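Pseudoalteromonas arctica PAMC 21717 (PDB 5YL7) hydrolyses peptide bonds in proteins as a cold-active, calcium-binding serine protease of the subtilase family. Local coordinates at residues 219-224 against 285-290; 12-17 against 105-110; 293-296 against 300-303; 239-244 against 305-310; 98-103 against 279-284. One frame throughout, in Å; residues are numbered along the deposited sequence.

Contact 1 of 5, residues 219-224 against 285-290; sequences VNVASV and PHVAGV
Val287 of helix 280-297 meets Val219 and Val221 of strand 219-224, a worked example of how a helix is laid against the central parallel sheet of the subtilisin-like fold. Followed from its start, the helical segment 285-290 opens with Pro285, which has no N-H to offer the preceding turn; the helix is kinked there, and the ring packs on Val104, Thr107 and Val108 of helix 100-109. His286 follows, its ring lying beside Ala244 and Pro245 at the edge strand of the sheet. Val287 points toward the strand, its CA 7.7 Å from that of Val221. With CG1 anti to the backbone N (chi1 179°), it keeps CG2 beside that N, and the two branches divide the work. Val287 CG2 rests 3.8 Å from Val221 CG1, the two side chains reaching tip to tip. Val287 CG1 spans the gap between two strand residues, 4.1 Å from Val219 CG1 and equally far from Val221 CG2; against Val219 the side chains cross obliquely. Ala288 packs on strand 167-170, further into the same sheet. Gly289 N and Val290 N make regular helical bonds, to Pro285 O at 2.9 Å and His286 O at 3.0 Å. No hydrogen bond joins helix and strand. Since the strand's backbone is paired with Val196 and Ile198 of strand 195-199 on one side and with Asp241 on the other, what Val219 and Val221 offer Val287 is methyl groups, so the union depends on buried apolar fit and not on directional bonds.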
# COMPACT_ATOMS: atom_id res chain seq x y z
N VAL A 219 -6.81 -9.52 -1.71
CA VAL A 219 -6.56 -9.58 -0.25
C VAL A 219 -7.01 -8.22 0.31
O VAL A 219 -6.32 -7.20 0.12
CB VAL A 219 -5.10 -9.83 0.08
CG1 VAL A 219 -4.88 -9.95 1.55
CG2 VAL A 219 -4.56 -11.06 -0.67
N ASN A 220 -8.17 -8.19 0.96
CA ASN A 220 -8.77 -6.96 1.47
C ASN A 220 -8.42 -6.82 2.93
O ASN A 220 -8.57 -7.77 3.73
CB ASN A 220 -10.29 -6.97 1.28
CG ASN A 220 -10.88 -5.60 1.42
OD1 ASN A 220 -10.25 -4.60 1.19
ND2 ASN A 220 -12.20 -5.56 1.77
N VAL A 221 -7.89 -5.64 3.27
CA VAL A 221 -7.17 -5.45 4.56
C VAL A 221 -7.87 -4.39 5.40
O VAL A 221 -8.03 -3.23 5.00
CB VAL A 221 -5.74 -5.00 4.26
CG1 VAL A 221 -4.96 -4.81 5.56
CG2 VAL A 221 -5.03 -6.01 3.37
N ALA A 222 -8.23 -4.84 6.62
CA ALA A 222 -8.73 -3.92 7.70
C ALA A 222 -7.54 -3.41 8.48
O ALA A 222 -6.44 -3.96 8.50
CB ALA A 222 -9.71 -4.65 8.59
N SER A 223 -7.76 -2.30 9.22
CA SER A 223 -6.74 -1.65 9.98
C SER A 223 -6.89 -1.83 11.48
O SER A 223 -8.04 -1.61 11.98
CB SER A 223 -6.75 -0.17 9.71
OG SER A 223 -5.84 0.51 10.57
N VAL A 224 -5.85 -2.19 12.19
CA VAL A 224 -5.76 -2.10 13.64
C VAL A 224 -4.95 -0.93 14.04
O VAL A 224 -4.03 -0.45 13.36
CB VAL A 224 -5.29 -3.37 14.33
CG1 VAL A 224 -6.25 -4.53 14.08
CG2 VAL A 224 -3.88 -3.74 13.93
N PRO A 285 -0.10 -1.69 2.82
CA PRO A 285 1.35 -1.92 2.39
C PRO A 285 2.07 -2.77 3.39
O PRO A 285 3.07 -3.39 2.99
CB PRO A 285 1.90 -0.52 2.24
CG PRO A 285 0.96 0.33 3.09
CD PRO A 285 -0.37 -0.23 2.84
N HIS A 286 1.66 -2.85 4.64
CA HIS A 286 2.23 -3.88 5.53
C HIS A 286 1.98 -5.23 4.96
O HIS A 286 2.88 -6.13 4.94
CB HIS A 286 1.69 -3.75 6.95
CG HIS A 286 2.21 -2.59 7.77
ND1 HIS A 286 1.64 -1.35 7.79
CD2 HIS A 286 3.28 -2.52 8.64
CE1 HIS A 286 2.36 -0.60 8.63
NE2 HIS A 286 3.33 -1.28 9.17
N VAL A 287 0.75 -5.50 4.54
CA VAL A 287 0.38 -6.79 3.99
C VAL A 287 1.05 -7.03 2.61
O VAL A 287 1.52 -8.16 2.38
CB VAL A 287 -1.14 -6.93 3.91
CG1 VAL A 287 -1.58 -8.26 3.31
CG2 VAL A 287 -1.72 -6.69 5.26
N ALA A 288 1.14 -6.02 1.79
CA ALA A 288 1.85 -6.16 0.51
C ALA A 288 3.28 -6.48 0.76
O ALA A 288 3.84 -7.30 0.05
CB ALA A 288 1.67 -4.89 -0.31
N GLY A 289 3.87 -5.85 1.79
CA GLY A 289 5.27 -6.21 2.09
C GLY A 289 5.39 -7.63 2.53
O GLY A 289 6.34 -8.33 2.13
N VAL A 290 4.49 -8.15 3.39
CA VAL A 290 4.55 -9.57 3.74
C VAL A 290 4.32 -10.44 2.56
O VAL A 290 4.99 -11.51 2.47
CB VAL A 290 3.66 -9.88 4.97
CG1 VAL A 290 3.73 -11.36 5.33
CG2 VAL A 290 4.08 -9.05 6.17

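Contact 2 of 5, residues 12-17 against 105-110; sequences WHYYEQ and AGTVAA
Tyr14 reaches Thr107 across a contact that joins the short N-terminal helix 12-15 to helix 100-109 of the subtilisin-like fold, and a water completes the join. Taken in order, Trp12 sets up the turn: its carbonyl oxygen receives both Tyr15 N and Glu16 N. His13 comes next and stays short of helix 100-109, but it packs on the residue that does reach it. Its CE1 lies 3.8 Å above one face of the Tyr14 ring, offset toward the rim, while its two nitrogens are hydrogen-bonded to His286 NE2 and Leu259 N. Tyr14 carries the contact. Its CG is anti to the carbonyl carbon (chi1 -64°), and this sends the ring out end-on, so that the hydroxyl alone arrives at the helix. There Tyr14 OH stands 3.7 Å from Thr107 O without bonding to it. The hydroxyl is instead hydrogen-bonded to Ala119 O, and it accepts a proton from a water 2.9 Å away. The same water lies 2.7 Å from Thr107 OG1, bridging Tyr14 OH and Thr107 OG1, which lie 4.7 Å apart. Beyond Tyr14 the segment turns away. Trp12 O lies 4.3 Å above the plane of the Tyr15 ring, offset toward its rim, and Glu16 N closes the turn at 2.9 Å from Trp12 O.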
# COMPACT_ATOMS: atom_id res chain seq x y z
N TRP A 12 6.32 1.40 15.65
CA TRP A 12 5.73 0.40 16.55
C TRP A 12 5.05 -0.74 15.79
O TRP A 12 4.96 -1.88 16.22
CB TRP A 12 4.71 1.06 17.51
CG TRP A 12 3.63 1.83 16.83
CD1 TRP A 12 3.57 3.13 16.54
CD2 TRP A 12 2.40 1.26 16.29
NE1 TRP A 12 2.46 3.43 15.83
CE2 TRP A 12 1.72 2.29 15.65
CE3 TRP A 12 1.83 -0.01 16.27
CZ2 TRP A 12 0.49 2.08 14.98
CZ3 TRP A 12 0.62 -0.20 15.60
CH2 TRP A 12 -0.04 0.84 14.99
N HIS A 13 4.50 -0.31 14.63
CA HIS A 13 3.73 -1.16 13.76
C HIS A 13 4.52 -2.32 13.14
O HIS A 13 3.97 -3.26 12.62
CB HIS A 13 3.00 -0.33 12.73
CG HIS A 13 3.81 0.78 12.17
ND1 HIS A 13 4.55 0.62 11.00
CD2 HIS A 13 4.07 2.06 12.63
CE1 HIS A 13 5.23 1.78 10.84
NE2 HIS A 13 4.96 2.68 11.77
N TYR A 14 5.85 -2.29 13.22
CA TYR A 14 6.70 -3.36 12.79
C TYR A 14 7.04 -4.39 13.83
O TYR A 14 7.38 -5.50 13.46
CB TYR A 14 8.02 -2.82 12.22
CG TYR A 14 7.92 -1.96 10.94
CD1 TYR A 14 6.77 -1.93 10.15
CD2 TYR A 14 9.02 -1.21 10.57
CE1 TYR A 14 6.76 -1.18 9.00
CE2 TYR A 14 9.00 -0.48 9.42
CZ TYR A 14 7.88 -0.47 8.62
OH TYR A 14 7.84 0.29 7.43
N TYR A 15 6.95 -4.01 15.10
CA TYR A 15 7.55 -4.90 16.12
C TYR A 15 6.83 -4.95 17.45
O TYR A 15 7.18 -5.90 18.21
CB TYR A 15 9.00 -4.44 16.42
CG TYR A 15 9.12 -3.15 17.15
CD1 TYR A 15 9.14 -3.12 18.52
CD2 TYR A 15 9.27 -1.93 16.51
CE1 TYR A 15 9.25 -2.02 19.22
CE2 TYR A 15 9.34 -0.75 17.13
CZ TYR A 15 9.33 -0.75 18.59
OH TYR A 15 9.36 0.38 19.30
N GLU A 16 5.97 -4.05 17.82
CA GLU A 16 5.33 -4.17 19.21
C GLU A 16 4.39 -5.36 19.23
O GLU A 16 3.78 -5.76 18.26
CB GLU A 16 4.58 -2.92 19.54
CG GLU A 16 5.43 -1.83 19.96
CD GLU A 16 4.71 -0.65 20.55
OE1 GLU A 16 3.49 -0.51 20.45
OE2 GLU A 16 5.39 0.25 21.13
N GLN A 17 4.25 -5.97 20.44
CA GLN A 17 3.44 -7.17 20.54
C GLN A 17 1.94 -6.93 20.26
O GLN A 17 1.31 -7.75 19.65
CB GLN A 17 3.63 -7.79 21.98
CG GLN A 17 5.05 -8.37 22.16
CD GLN A 17 5.37 -9.44 21.14
OE1 GLN A 17 4.59 -10.40 20.99
NE2 GLN A 17 6.51 -9.28 20.41
N ALA A 105 4.69 3.77 -0.37
CA ALA A 105 5.86 3.08 -0.90
C ALA A 105 6.94 2.84 0.17
O ALA A 105 7.63 1.83 0.10
CB ALA A 105 6.44 3.82 -2.10
N GLY A 106 7.11 3.83 1.07
CA GLY A 106 8.07 3.63 2.15
C GLY A 106 7.73 2.52 3.11
O GLY A 106 8.62 1.82 3.60
N THR A 107 6.41 2.31 3.34
CA THR A 107 6.06 1.18 4.17
C THR A 107 6.43 -0.11 3.48
O THR A 107 6.92 -1.06 4.10
CB THR A 107 4.53 1.19 4.53
OG1 THR A 107 4.30 2.43 5.23
CG2 THR A 107 4.13 0.02 5.29
N VAL A 108 6.21 -0.18 2.17
CA VAL A 108 6.60 -1.40 1.44
C VAL A 108 8.11 -1.61 1.43
O VAL A 108 8.57 -2.74 1.74
CB VAL A 108 6.10 -1.39 -0.01
CG1 VAL A 108 6.60 -2.65 -0.75
CG2 VAL A 108 4.56 -1.27 -0.03
N ALA A 109 8.88 -0.59 1.14
CA ALA A 109 10.29 -0.81 0.80
C ALA A 109 11.17 0.45 1.02
O ALA A 109 12.15 0.63 0.29
CB ALA A 109 10.41 -1.36 -0.60
N ALA A 110 11.01 1.19 2.11
CA ALA A 110 12.02 2.18 2.48
C ALA A 110 13.35 1.45 2.61
O ALA A 110 13.48 0.32 3.04
CB ALA A 110 11.71 2.88 3.77
O HOH W 1 5.72 2.30 7.57

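Contact 3 of 5, residues 293-296 against 300-303; sequences LIKQ and DATP
Lys295 and Ala301 bring their backbones closest, with CA atoms 6.2 Å apart, where the last full turn of helix 280-297 runs beside the loop segment 300-303 that leads into helix 303-312. The chain has doubled back within a few residues, and one long side chain bridges the two arms of the turn. Lys295 leaves its helix with CG anti to the backbone N (chi1 -170°), then bends at chi2 (68°), which swings the ammonium group over to the returning chain. Lys295 NZ donates to Ala301 O at 2.8 Å. The approach lies in the carbonyl plane and on a lone pair, with a C=O...N angle of 143°. Pro299 O is a second acceptor for the same ammonium group, so two carbonyls of the turn are gathered on one charge. The carboxylate of Asp300 is more distant, its OD1 6.7 Å from Lys295 NZ, and could add only a diffuse attraction. On the apolar side, the methyl of Ala301 packs on Ile306. Thr302 is the N-cap of the next helix: Thr302 OG1 caps the backbone N of Glu305, and Glu305 OE1 is bonded in return to Thr302 N. This is the capping box of a tight helix-loop-helix connection.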
# COMPACT_ATOMS: atom_id res chain seq x y z
N LEU A 293 7.63 -10.83 1.16
CA LEU A 293 8.47 -11.75 1.95
C LEU A 293 8.11 -13.16 1.57
O LEU A 293 9.02 -14.03 1.37
CB LEU A 293 8.32 -11.52 3.43
CG LEU A 293 8.58 -10.13 3.93
CD1 LEU A 293 8.51 -10.10 5.47
CD2 LEU A 293 9.91 -9.58 3.44
N ILE A 294 6.85 -13.49 1.52
CA ILE A 294 6.38 -14.80 1.10
C ILE A 294 6.89 -15.13 -0.22
O ILE A 294 7.35 -16.33 -0.45
CB ILE A 294 4.80 -14.86 1.14
CG1 ILE A 294 4.30 -14.81 2.54
CG2 ILE A 294 4.30 -16.06 0.39
CD1 ILE A 294 2.81 -14.41 2.64
N LYS A 295 6.85 -14.28 -1.22
CA LYS A 295 7.29 -14.57 -2.59
C LYS A 295 8.80 -14.79 -2.62
O LYS A 295 9.21 -15.62 -3.46
CB LYS A 295 6.84 -13.43 -3.52
CG LYS A 295 7.03 -13.72 -4.97
CD LYS A 295 6.11 -14.82 -5.45
CE LYS A 295 6.13 -14.93 -6.97
NZ LYS A 295 5.32 -15.95 -7.51
N GLN A 296 9.59 -14.15 -1.83
CA GLN A 296 11.03 -14.49 -1.76
C GLN A 296 11.19 -15.92 -1.28
O GLN A 296 11.95 -16.70 -1.86
CB GLN A 296 11.78 -13.57 -0.88
CG GLN A 296 13.30 -13.91 -0.80
CD GLN A 296 14.00 -13.22 0.28
OE1 GLN A 296 13.59 -12.23 0.87
NE2 GLN A 296 15.24 -13.60 0.52
N ASP A 300 7.59 -19.61 -6.54
CA ASP A 300 6.53 -20.06 -7.44
C ASP A 300 5.14 -19.94 -6.83
O ASP A 300 4.17 -20.38 -7.40
CB ASP A 300 6.79 -21.54 -7.84
CG ASP A 300 6.55 -22.53 -6.67
OD1 ASP A 300 6.36 -22.23 -5.41
OD2 ASP A 300 6.59 -23.78 -6.96
N ALA A 301 5.07 -19.18 -5.72
CA ALA A 301 3.72 -19.04 -5.10
C ALA A 301 2.69 -18.33 -5.98
O ALA A 301 3.06 -17.31 -6.60
CB ALA A 301 3.81 -18.26 -3.79
N THR A 302 1.49 -18.89 -6.08
CA THR A 302 0.42 -18.27 -6.86
C THR A 302 -0.30 -17.20 -6.05
O THR A 302 -0.19 -17.18 -4.82
CB THR A 302 -0.58 -19.32 -7.30
OG1 THR A 302 -1.24 -19.80 -6.15
CG2 THR A 302 0.05 -20.50 -8.11
N PRO A 303 -1.10 -16.37 -6.69
CA PRO A 303 -1.87 -15.40 -5.90
C PRO A 303 -2.74 -16.05 -4.88
O PRO A 303 -2.87 -15.54 -3.75
CB PRO A 303 -2.67 -14.64 -6.99
CG PRO A 303 -1.74 -14.67 -8.17
CD PRO A 303 -1.11 -16.04 -8.16

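Contact 4 of 5, residues 239-244 against 305-310; sequences NIDVAA and EIESIL. With CA (calcium ion), chain F.
Glu307 and Asp241 meet through a calcium ion, while Val242 packs on helix 303-312. A chi1 of 179° and an extended chain carry Glu307 out from that helix, so that one oxygen arrives at the metal: Glu307 OE2 binds the calcium at 2.5 Å. Asp241 grips it with both, OD2 at 2.4 Å and OD1 at a longer 2.8 Å. The two carboxylates stand nearly perpendicular, their planes 79° apart, and Asp241 OD1 comes within 3.2 Å of Glu307 OE2. Two such oxygens would repel each other; shared binding to the cation probably pays for their closeness. Five waters and Val218 O complete a ninefold shell. Two of the waters are themselves steered by the protein: one donates to Glu307 OE1 at 2.7 Å, and another donates to Asn239 O, also at 2.7 Å. Asp241 is held in turn by second-shell donors, with OD2 hydrogen-bonded to Asn220 N and OD1 to Lys311 NZ.

One residue on, Val242 faces the helix with CG1, which rests 3.8 Å from Leu310 O; its CA is 7.5 Å from that of Leu310. The methyl therefore rests against the Leu310 carbonyl group, while the leucine side chain packs on Val290 and Ile294 of helix 280-297. Helix 303-312 thus lies against that helix on one flank and, through metal and valine, is fastened to the edge strand 242-245, which is itself paired with strand 219-224.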
# COMPACT_ATOMS: atom_id res chain seq x y z
N ASN A 239 -15.91 -9.71 3.78
CA ASN A 239 -14.91 -9.76 2.77
C ASN A 239 -13.55 -9.27 3.25
O ASN A 239 -12.58 -9.31 2.49
CB ASN A 239 -15.32 -9.04 1.49
CG ASN A 239 -15.37 -7.57 1.60
OD1 ASN A 239 -14.71 -6.97 2.50
ND2 ASN A 239 -16.04 -6.86 0.72
N ILE A 240 -13.38 -8.93 4.51
CA ILE A 240 -12.01 -8.63 5.03
C ILE A 240 -11.33 -9.97 5.13
O ILE A 240 -11.87 -10.95 5.71
CB ILE A 240 -12.08 -8.00 6.42
CG1 ILE A 240 -12.84 -6.62 6.37
CG2 ILE A 240 -10.66 -7.78 6.94
CD1 ILE A 240 -12.29 -5.56 5.57
N ASP A 241 -10.10 -10.02 4.59
CA ASP A 241 -9.31 -11.23 4.70
C ASP A 241 -8.46 -11.27 5.90
O ASP A 241 -8.33 -12.30 6.63
CB ASP A 241 -8.44 -11.36 3.44
CG ASP A 241 -9.29 -11.55 2.22
OD1 ASP A 241 -10.08 -12.58 2.19
OD2 ASP A 241 -9.25 -10.79 1.23
N VAL A 242 -7.75 -10.16 6.20
CA VAL A 242 -6.79 -10.00 7.31
C VAL A 242 -6.80 -8.56 7.77
O VAL A 242 -7.33 -7.69 7.08
CB VAL A 242 -5.35 -10.38 6.88
CG1 VAL A 242 -5.25 -11.83 6.40
CG2 VAL A 242 -4.83 -9.43 5.81
N ALA A 243 -6.20 -8.33 8.94
CA ALA A 243 -5.93 -7.01 9.41
C ALA A 243 -4.46 -6.75 9.53
O ALA A 243 -3.67 -7.67 9.71
CB ALA A 243 -6.60 -6.79 10.75
N ALA A 244 -4.11 -5.47 9.57
CA ALA A 244 -2.70 -5.06 9.79
C ALA A 244 -2.73 -3.68 10.43
O ALA A 244 -3.74 -2.97 10.29
CB ALA A 244 -1.90 -5.11 8.49
N GLU A 305 -2.23 -18.93 -3.38
CA GLU A 305 -1.41 -19.49 -2.33
C GLU A 305 -0.92 -18.38 -1.40
O GLU A 305 -0.86 -18.54 -0.16
CB GLU A 305 -0.19 -20.22 -2.86
CG GLU A 305 -0.53 -21.57 -3.46
CD GLU A 305 0.60 -22.15 -4.23
OE1 GLU A 305 1.52 -21.56 -4.77
OE2 GLU A 305 0.48 -23.41 -4.35
N ILE A 306 -0.54 -17.20 -1.93
CA ILE A 306 -0.11 -16.09 -1.08
C ILE A 306 -1.22 -15.61 -0.20
O ILE A 306 -1.02 -15.42 1.02
CB ILE A 306 0.54 -14.97 -1.90
CG1 ILE A 306 1.73 -15.46 -2.69
CG2 ILE A 306 0.82 -13.78 -1.00
CD1 ILE A 306 2.31 -14.42 -3.65
N GLU A 307 -2.41 -15.44 -0.75
CA GLU A 307 -3.56 -15.06 0.08
C GLU A 307 -3.78 -16.09 1.20
O GLU A 307 -4.06 -15.76 2.34
CB GLU A 307 -4.80 -14.87 -0.78
CG GLU A 307 -6.04 -14.50 0.03
CD GLU A 307 -7.16 -13.99 -0.77
OE1 GLU A 307 -7.17 -14.03 -2.02
OE2 GLU A 307 -8.16 -13.51 -0.15
N SER A 308 -3.74 -17.37 0.81
CA SER A 308 -3.96 -18.45 1.81
C SER A 308 -2.91 -18.38 2.89
O SER A 308 -3.26 -18.52 4.10
CB SER A 308 -4.03 -19.73 1.13
OG SER A 308 -4.28 -20.75 2.18
N ILE A 309 -1.67 -18.21 2.60
CA ILE A 309 -0.63 -18.12 3.62
C ILE A 309 -0.86 -16.94 4.50
O ILE A 309 -0.82 -17.05 5.76
CB ILE A 309 0.80 -18.08 2.96
CG1 ILE A 309 1.14 -19.41 2.35
CG2 ILE A 309 1.84 -17.70 4.00
CD1 ILE A 309 2.28 -19.38 1.34
N LEU A 310 -1.17 -15.76 3.96
CA LEU A 310 -1.43 -14.55 4.76
C LEU A 310 -2.57 -14.82 5.71
O LEU A 310 -2.51 -14.48 6.90
CB LEU A 310 -1.80 -13.40 3.87
CG LEU A 310 -0.62 -12.76 3.10
CD1 LEU A 310 -1.16 -11.84 1.97
CD2 LEU A 310 0.33 -11.97 4.00
CA CA F . -10.19 -12.13 -0.53
O HOH W 2 -12.08 -10.79 0.25
O HOH W 3 -9.77 -13.43 -2.66
O HOH W 4 -12.31 -12.41 1.37
O HOH W 5 -11.63 -14.01 -0.24
O HOH W 6 -11.57 -11.21 -2.45

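Contact 5 of 5, residues 98-103 against 279-284; sequences SWHGTH and GTSMAA
Met282 places its methyl group beside two histidines at once: CE lies 3.7 Å from His103 ND1 and 4.1 Å from His100 NE2, oblique to both rings. Bends at chi2 (64°) and chi3 (-102°) fold the chain back to this position. Its sulfur adds an oblique Met-aromatic contact, SD being 5.0 Å from the centroid of the His103 ring, and the two side chains cross at about a right angle. His103 NE2 is hydrogen-bonded to Gly275. Beside this methyl lies the polar pair. Ser281 OG approaches the edge of the His100 ring in its plane and lies 2.9 Å from NE2, a probable hydrogen bond. The other ring nitrogen, His100 ND1, is bonded to Asp41 OD1, which helps set the rotation of the ring. A bound peptide packs on His100 and Ser281. Each segment begins a helix. On one, Ser98 OG accepts from His100 N at 3.1 Å in an ST turn; on the other, Gly279 is the N-cap, with backbone angles that suit glycine alone. The sequences HGTH and GTSMA are those of the subtilase family, and Ser281, His100 and Asp41 have the geometry of its catalytic triad, probably the active site here.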
# COMPACT_ATOMS: atom_id res chain seq x y z
N SER A 98 -1.10 15.29 -0.33
CA SER A 98 -1.09 14.10 0.51
C SER A 98 0.25 13.40 0.61
O SER A 98 0.57 12.73 1.58
CB SER A 98 -2.11 13.03 0.01
OG SER A 98 -1.75 12.50 -1.22
N TRP A 99 1.01 13.47 -0.47
CA TRP A 99 2.24 12.62 -0.62
C TRP A 99 1.96 11.17 -0.25
O TRP A 99 2.80 10.44 0.20
CB TRP A 99 3.44 13.16 0.13
CG TRP A 99 3.59 14.61 -0.09
CD1 TRP A 99 3.48 15.63 0.83
CD2 TRP A 99 3.84 15.26 -1.35
NE1 TRP A 99 3.65 16.85 0.22
CE2 TRP A 99 3.88 16.67 -1.12
CE3 TRP A 99 4.08 14.83 -2.67
CZ2 TRP A 99 4.01 17.58 -2.16
CZ3 TRP A 99 4.18 15.72 -3.67
CH2 TRP A 99 4.17 17.12 -3.40
N HIS A 100 0.70 10.72 -0.63
CA HIS A 100 0.23 9.45 -0.12
C HIS A 100 1.07 8.30 -0.65
O HIS A 100 1.42 7.37 0.10
CB HIS A 100 -1.28 9.36 -0.49
CG HIS A 100 -1.98 8.21 0.06
ND1 HIS A 100 -2.15 7.06 -0.62
CD2 HIS A 100 -2.71 8.08 1.21
CE1 HIS A 100 -2.97 6.28 0.03
NE2 HIS A 100 -3.32 6.85 1.12
N GLY A 101 1.38 8.36 -1.95
CA GLY A 101 2.14 7.30 -2.53
C GLY A 101 3.59 7.17 -2.03
O GLY A 101 4.15 6.08 -2.03
N THR A 102 4.15 8.27 -1.56
CA THR A 102 5.51 8.25 -0.98
C THR A 102 5.49 7.57 0.38
O THR A 102 6.35 6.77 0.68
CB THR A 102 5.99 9.67 -0.84
OG1 THR A 102 6.12 10.29 -2.16
CG2 THR A 102 7.39 9.74 -0.17
N HIS A 103 4.42 7.82 1.14
CA HIS A 103 4.23 7.19 2.44
C HIS A 103 4.04 5.70 2.30
O HIS A 103 4.71 4.85 2.89
CB HIS A 103 3.13 7.92 3.19
CG HIS A 103 3.04 7.64 4.64
ND1 HIS A 103 2.51 6.49 5.15
CD2 HIS A 103 3.48 8.38 5.68
CE1 HIS A 103 2.65 6.53 6.48
NE2 HIS A 103 3.20 7.68 6.82
N GLY A 279 -4.72 4.95 8.29
CA GLY A 279 -5.77 4.50 7.38
C GLY A 279 -5.58 3.09 7.08
O GLY A 279 -4.55 2.44 7.27
N THR A 280 -6.64 2.50 6.46
CA THR A 280 -6.48 1.21 5.78
C THR A 280 -5.41 1.35 4.67
O THR A 280 -4.77 0.32 4.37
CB THR A 280 -7.77 0.61 5.27
OG1 THR A 280 -8.37 1.49 4.36
CG2 THR A 280 -8.69 0.21 6.39
N SER A 281 -5.14 2.53 4.19
CA SER A 281 -4.08 2.76 3.23
C SER A 281 -2.68 2.46 3.79
O SER A 281 -1.79 2.23 3.02
CB SER A 281 -4.01 4.24 2.86
OG SER A 281 -4.98 4.62 1.91
N MET A 282 -2.52 2.55 5.11
CA MET A 282 -1.27 2.29 5.80
C MET A 282 -1.19 0.84 6.18
O MET A 282 -0.10 0.26 6.25
CB MET A 282 -1.10 3.18 7.02
CG MET A 282 -0.64 4.65 6.79
SD MET A 282 -1.79 5.68 5.88
CE MET A 282 -1.00 5.70 4.28
N ALA A 283 -2.34 0.21 6.44
CA ALA A 283 -2.38 -1.24 6.74
C ALA A 283 -2.05 -2.07 5.52
O ALA A 283 -1.27 -3.03 5.58
CB ALA A 283 -3.78 -1.56 7.29
N ALA A 284 -2.64 -1.75 4.38
CA ALA A 284 -2.40 -2.51 3.13
C ALA A 284 -0.93 -2.70 2.78
O ALA A 284 -0.57 -3.86 2.51
CB ALA A 284 -3.21 -1.92 1.98

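Overall arrangement
From the N terminus, contact 2 closes first, bringing helix 12-15 to helix 100-109. Contact 5 opens inside that loop, at 98-103, and closes only at 279-284, so the two cross while sharing helix 100-109. Within the span of contact 5, strand 219-224 opens contact 1 and segment 239-244 opens contact 4; both close beyond it, at 285-290 and 305-310, so contacts 1, 4 and 5 cross one another. Contact 3, a short turn between 293-296 and 300-303, is nested inside contact 4 and follows contact 1. Helix 280-297 serves contacts 5, 1 and 3 in succession, joining the probable active site to the central sheet and to helix 303-312.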